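Local structure of YjbQ family protein (Sulfolobus solfataricus, 1VPH) at residues N65-G70 with N127-E132. The protein is of unknown function but belongs to the YjbQ (UPF0047) family and binds a potassium ion in the crystal. Numbering follows the deposited sequence.
Sequences NEHERG and NIFLVE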
loop_
_atom_site.group_PDB
_atom_site.type_symbol
_atom_site.label_atom_id
_atom_site.label_comp_id
_atom_site.label_asym_id
_atom_site.label_seq_id
_atom_site.Cartn_x
_atom_site.Cartn_y
_atom_site.Cartn_z
ATOM N N ASN C 65 -0.261 6.040 11.276
ATOM C CA ASN C 65 -1.308 6.946 11.730
ATOM C C ASN C 65 -0.910 7.594 13.035
ATOM O O ASN C 65 0.254 7.545 13.401
ATOM C CB ASN C 65 -2.666 6.278 11.774
ATOM C CG ASN C 65 -3.702 7.189 11.275
ATOM O OD1 ASN C 65 -4.313 7.914 12.072
ATOM N ND2 ASN C 65 -3.827 7.287 9.913
ATOM N N GLU C 66 -1.865 8.243 13.697
ATOM C CA GLU C 66 -1.565 9.038 14.848
ATOM C C GLU C 66 -1.471 8.228 16.114
ATOM O O GLU C 66 -2.367 7.425 16.414
ATOM C CB GLU C 66 -2.634 10.117 15.048
ATOM C CG GLU C 66 -2.241 11.089 16.140
ATOM C CD GLU C 66 -3.193 12.258 16.283
ATOM O OE1 GLU C 66 -3.975 12.572 15.343
ATOM O OE2 GLU C 66 -3.127 12.874 17.373
ATOM N N HIS C 67 -0.404 8.480 16.884
ATOM C CA HIS C 67 -0.229 7.801 18.147
ATOM C C HIS C 67 -1.078 8.482 19.196
ATOM O O HIS C 67 -0.608 9.410 19.842
ATOM C CB HIS C 67 1.223 7.833 18.601
ATOM C CG HIS C 67 1.504 6.899 19.723
ATOM N ND1 HIS C 67 2.450 5.899 19.633
ATOM C CD2 HIS C 67 0.980 6.822 20.978
ATOM C CE1 HIS C 67 2.513 5.262 20.796
ATOM N NE2 HIS C 67 1.614 5.781 21.615
ATOM N N GLU C 68 -2.316 8.030 19.341
ATOM C CA GLU C 68 -3.185 8.465 20.415
ATOM C C GLU C 68 -3.871 7.191 20.903
ATOM O O GLU C 68 -4.324 6.364 20.127
ATOM C CB GLU C 68 -4.167 9.539 19.944
ATOM C CG GLU C 68 -4.992 10.099 21.074
ATOM C CD GLU C 68 -6.246 9.254 21.418
ATOM O OE1 GLU C 68 -6.952 8.801 20.489
ATOM O OE2 GLU C 68 -6.561 9.106 22.636
ATOM N N ARG C 69 -3.883 6.996 22.203
ATOM C CA ARG C 69 -4.224 5.693 22.755
ATOM C C ARG C 69 -5.662 5.288 22.424
ATOM O O ARG C 69 -5.915 4.120 22.101
ATOM C CB ARG C 69 -3.949 5.704 24.297
ATOM C CG ARG C 69 -4.460 4.477 24.993
ATOM C CD ARG C 69 -4.054 4.427 26.464
ATOM N NE ARG C 69 -5.054 3.701 27.234
ATOM N N GLY C 70 -6.581 6.250 22.444
ATOM C CA GLY C 70 -7.970 5.997 22.021
ATOM C C GLY C 70 -8.073 5.522 20.576
ATOM O O GLY C 70 -8.707 4.490 20.282
ATOM N N ASN C 127 2.622 8.360 12.619
ATOM C CA ASN C 127 3.608 7.479 13.243
ATOM C C ASN C 127 3.499 6.130 12.556
ATOM O O ASN C 127 2.450 5.795 11.971
ATOM C CB ASN C 127 3.324 7.370 14.745
ATOM C CG ASN C 127 3.807 8.604 15.523
ATOM O OD1 ASN C 127 3.736 9.753 15.056
ATOM N ND2 ASN C 127 4.357 8.355 16.680
ATOM N N ILE C 128 4.567 5.347 12.662
ATOM C CA ILE C 128 4.650 4.059 11.982
ATOM C C ILE C 128 4.406 2.934 12.981
ATOM O O ILE C 128 5.054 2.883 14.051
ATOM C CB ILE C 128 6.011 3.862 11.383
ATOM C CG1 ILE C 128 6.350 5.014 10.423
ATOM C CG2 ILE C 128 6.041 2.544 10.653
ATOM C CD1 ILE C 128 7.676 4.908 9.756
ATOM N N PHE C 129 3.488 2.022 12.638
ATOM C CA PHE C 129 3.119 0.924 13.541
ATOM C C PHE C 129 3.235 -0.444 12.916
ATOM O O PHE C 129 2.809 -0.698 11.778
ATOM C CB PHE C 129 1.687 1.064 14.025
ATOM C CG PHE C 129 1.404 2.302 14.846
ATOM C CD1 PHE C 129 1.585 2.304 16.218
ATOM C CD2 PHE C 129 0.895 3.411 14.236
ATOM C CE1 PHE C 129 1.276 3.425 16.961
ATOM C CE2 PHE C 129 0.617 4.544 14.956
ATOM C CZ PHE C 129 0.803 4.565 16.292
ATOM N N LEU C 130 3.759 -1.354 13.689
ATOM C CA LEU C 130 3.572 -2.773 13.457
ATOM C C LEU C 130 2.189 -3.144 13.930
ATOM O O LEU C 130 1.792 -2.816 15.095
ATOM C CB LEU C 130 4.606 -3.578 14.254
ATOM C CG LEU C 130 4.242 -5.066 14.156
ATOM C CD1 LEU C 130 4.545 -5.536 12.741
ATOM C CD2 LEU C 130 4.982 -5.898 15.176
ATOM N N VAL C 131 1.421 -3.787 13.058
ATOM C CA VAL C 131 0.075 -4.233 13.433
ATOM C C VAL C 131 0.167 -5.739 13.661
ATOM O O VAL C 131 0.498 -6.487 12.741
ATOM C CB VAL C 131 -1.019 -3.933 12.328
ATOM C CG1 VAL C 131 -2.430 -4.258 12.896
ATOM C CG2 VAL C 131 -0.968 -2.542 11.797
ATOM N N GLU C 132 -0.051 -6.172 14.906
ATOM C CA GLU C 132 -0.100 -7.576 15.240
ATOM C C GLU C 132 -1.534 -8.006 15.264
ATOM O O GLU C 132 -2.370 -7.321 15.895
ATOM C CB GLU C 132 0.475 -7.833 16.647
ATOM C CG GLU C 132 0.207 -9.229 17.160
ATOM C CD GLU C 132 0.984 -10.254 16.339
ATOM O OE1 GLU C 132 2.149 -10.466 16.694
ATOM O OE2 GLU C 132 0.448 -10.801 15.342
HETATM O O HOH W 1 1.400 10.511 16.148
#
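Asn65 and Asn127 form an antiparallel hydrogen-bonded pair where strand 60-65 ends against strand 127-132, the central strand of a three-stranded sheet. Both backbone bonds of the pair are made. Asn127 N gives to Asn65 O at 2.6 Å. Asn65 N gives to Asn127 O in a more bent bond, with an N-H...O angle of 136°. Beyond this pair the chain leaves the sheet, and a water carries the link one step further, accepting from His67 N at 2.8 Å and donating weakly to Asn127 OD1.

Phe129, on the same strand two residues on, carries the packing. With CG beside the backbone N and anti to the carbonyl carbon (chi1 -63°), its ring points its rim at the departing chain. The carbonyl oxygen Asn65 O sits at the ring edge, near its plane, 3.4 Å from CE2 of Phe129, and CZ lies 3.9 Å from His67 CA. The His67 ring meets Phe129 obliquely, planes at 35°, with ND1 3.8 Å from CE1, while His67 CB lies 3.7 Å from Asn127 ND2. Met72 of helix 69-83 packs against both the His67 and Phe129 side chains. An alanine in place of Phe129 would probably leave a gap beside Asn65 O and His67 CA and deprive the imidazole of its aromatic neighbour.

Polar ends find partners further out. Asn65 OD1 accepts from Glu66 N and is bonded to His101 of the second subunit, itself one of the potassium ligands, which ties the strand end to the subunit interface. Asp32 OD2 on strand 29-32 accepts from Asn127 ND2 and is hydrogen-bonded to His67 ND1, so that one carboxylate fixes the rotation of both the imidazole and the Asn127 amide.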